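Local coordinates for putative transcriptional regulator protein (Vibrio parahaemolyticus, PDB 3ER6) that is of unknown function but probably acts as a sequence-specific DNA-binding transcription factor, this piece being its DJ-1/PfpI-like domain, at residues 10-15 with 73-78. The protein carries 1 engineered substitution. Residues are numbered along the deposited sequence; the frame is centred on the assembly and turned at random.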
loop_
_atom_site.group_PDB
_atom_site.type_symbol
_atom_site.label_atom_id
_atom_site.label_comp_id
_atom_site.label_asym_id
_atom_site.label_seq_id
_atom_site.Cartn_x
_atom_site.Cartn_y
_atom_site.Cartn_z
ATOM N N ARG A 10 -1.909 -20.246 5.137
ATOM C CA ARG A 10 -0.624 -19.601 4.961
ATOM C C ARG A 10 -0.608 -18.719 3.724
ATOM O O ARG A 10 -1.000 -19.167 2.640
ATOM C CB ARG A 10 0.467 -20.652 4.794
ATOM C CG ARG A 10 1.833 -20.005 4.508
ATOM C CD ARG A 10 2.908 -21.111 4.357
ATOM N NE ARG A 10 3.200 -21.713 5.672
ATOM C CZ ARG A 10 3.686 -22.953 5.855
ATOM N NH1 ARG A 10 3.942 -23.729 4.799
ATOM N NH2 ARG A 10 3.931 -23.414 7.103
ATOM N N VAL A 11 -0.141 -17.481 3.890
ATOM C CA VAL A 11 0.111 -16.629 2.729
ATOM C C VAL A 11 1.606 -16.351 2.656
ATOM O O VAL A 11 2.205 -15.971 3.675
ATOM C CB VAL A 11 -0.642 -15.270 2.833
ATOM C CG1 VAL A 11 -0.331 -14.393 1.564
ATOM C CG2 VAL A 11 -2.203 -15.517 3.014
ATOM N N VAL A 12 2.217 -16.615 1.511
ATOM C CA VAL A 12 3.620 -16.181 1.308
ATOM C C VAL A 12 3.559 -15.030 0.272
ATOM O O VAL A 12 2.851 -15.128 -0.766
ATOM C CB VAL A 12 4.531 -17.352 0.820
ATOM C CG1 VAL A 12 5.962 -16.842 0.553
ATOM C CG2 VAL A 12 4.525 -18.527 1.889
ATOM N N ALA A 13 4.203 -13.915 0.593
ATOM C CA ALA A 13 4.187 -12.750 -0.299
ATOM C C ALA A 13 5.608 -12.430 -0.752
ATOM O O ALA A 13 6.448 -11.961 0.026
ATOM C CB ALA A 13 3.575 -11.531 0.449
ATOM N N LEU A 14 5.896 -12.707 -2.015
ATOM C CA LEU A 14 7.168 -12.396 -2.603
ATOM C C LEU A 14 7.182 -10.948 -3.084
ATOM O O LEU A 14 6.365 -10.560 -3.951
ATOM C CB LEU A 14 7.399 -13.321 -3.800
ATOM C CG LEU A 14 8.646 -13.060 -4.635
ATOM C CD1 LEU A 14 9.950 -13.394 -3.795
ATOM C CD2 LEU A 14 8.528 -13.885 -5.890
ATOM N N ALA A 15 8.131 -10.169 -2.535
ATOM C CA ALA A 15 8.298 -8.737 -2.874
ATOM C C ALA A 15 9.592 -8.623 -3.646
ATOM O O ALA A 15 10.687 -8.666 -3.077
ATOM C CB ALA A 15 8.324 -7.871 -1.536
ATOM N N ASP A 73 7.553 -25.180 1.190
ATOM C CA ASP A 73 7.207 -26.189 0.174
ATOM C C ASP A 73 5.769 -26.128 -0.205
ATOM O O ASP A 73 5.402 -26.590 -1.288
ATOM C CB ASP A 73 7.419 -27.605 0.711
ATOM C CG ASP A 73 8.848 -27.995 0.731
ATOM O OD1 ASP A 73 9.652 -27.380 -0.048
ATOM O OD2 ASP A 73 9.159 -28.926 1.530
ATOM N N PHE A 74 4.954 -25.587 0.704
ATOM C CA PHE A 74 3.489 -25.491 0.550
ATOM C C PHE A 74 3.024 -24.088 0.943
ATOM O O PHE A 74 3.613 -23.480 1.814
ATOM C CB PHE A 74 2.791 -26.541 1.465
ATOM C CG PHE A 74 1.353 -26.190 1.850
ATOM C CD1 PHE A 74 0.270 -26.702 1.130
ATOM C CD2 PHE A 74 1.094 -25.335 2.925
ATOM C CE1 PHE A 74 -1.046 -26.360 1.455
ATOM C CE2 PHE A 74 -0.199 -25.006 3.275
ATOM C CZ PHE A 74 -1.286 -25.527 2.540
ATOM N N THR A 75 1.972 -23.587 0.309
ATOM C CA THR A 75 1.250 -22.399 0.827
ATOM C C THR A 75 -0.143 -22.398 0.188
ATOM O O THR A 75 -0.313 -22.903 -0.911
ATOM C CB THR A 75 1.994 -21.047 0.471
ATOM O OG1 THR A 75 1.361 -19.931 1.131
ATOM C CG2 THR A 75 2.042 -20.784 -1.093
ATOM N N ASN A 76 -1.126 -21.816 0.861
ATOM C CA ASN A 76 -2.472 -21.732 0.324
ATOM C C ASN A 76 -2.485 -20.660 -0.747
ATOM O O ASN A 76 -3.089 -20.847 -1.813
ATOM C CB ASN A 76 -3.475 -21.394 1.429
ATOM C CG ASN A 76 -3.506 -22.452 2.524
ATOM O OD1 ASN A 76 -2.868 -22.315 3.573
ATOM N ND2 ASN A 76 -4.259 -23.520 2.276
ATOM N N ILE A 77 -1.868 -19.509 -0.409
ATOM C CA ILE A 77 -1.794 -18.360 -1.343
ATOM C C ILE A 77 -0.334 -17.915 -1.503
ATOM O O ILE A 77 0.410 -17.863 -0.514
ATOM C CB ILE A 77 -2.583 -17.158 -0.826
ATOM C CG1 ILE A 77 -4.073 -17.531 -0.616
ATOM C CG2 ILE A 77 -2.453 -15.987 -1.789
ATOM C CD1 ILE A 77 -4.769 -16.534 0.425
ATOM N N LEU A 78 0.062 -17.626 -2.755
ATOM C CA LEU A 78 1.331 -16.953 -3.023
ATOM C C LEU A 78 0.997 -15.616 -3.668
ATOM O O LEU A 78 0.291 -15.600 -4.674
ATOM C CB LEU A 78 2.265 -17.794 -3.926
ATOM C CG LEU A 78 3.530 -17.073 -4.475
ATOM C CD1 LEU A 78 4.619 -16.817 -3.393
ATOM C CD2 LEU A 78 4.196 -17.784 -5.694
HETATM O O HOH W 1 6.302 -25.626 3.744
#
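V11 and I77 lie side by side on one face of the sheet, CG2 of V11 3.8 Å from CD1 of I77; helix 22-37 covers V11 on this face and helix 173-184 covers I77. On the other face L78 CD1 reaches across to V12 CG1, 4.2 Å away, with W100 of helix 95-106 packed on both residues. V12 CG2 lies 3.5 Å from T75 OG1 and also touches T75 CB. Between the faces the backbones pair in parallel: V12 N donates to I77 O, I77 N to R10 O, and V11 CA-H also leans on I77 O. This joins strands 9-14 and 77-80, neighbours inside the parallel part of a sheet flanked by helices, as in the DJ-1/PfpI family. Where the pairing begins, R10 O accepts a nearly linear bond from I77 N (167° at the hydrogen) and a weak one from N76 N. The hydroxyl T75 OG1 sits between two carbonyl oxygens, 2.9 Å from R10 O and 2.8 Å from I77 O. N76, its CG anti to its carbonyl carbon (chi1 -61°), receives R10 N on OD1 at 2.8 Å. Outermost, the R10 side chain runs extended past T75 and bends at chi3 (-72°), bringing NH1 3.0 Å from F74 O. The carbonyl oxygen lies in the guanidinium plane, yet NH1 sits above the carbonyl plane. The same NH1 faces the edge of the F74 ring, and a water accepts from D73 N and, more weakly, from NH1.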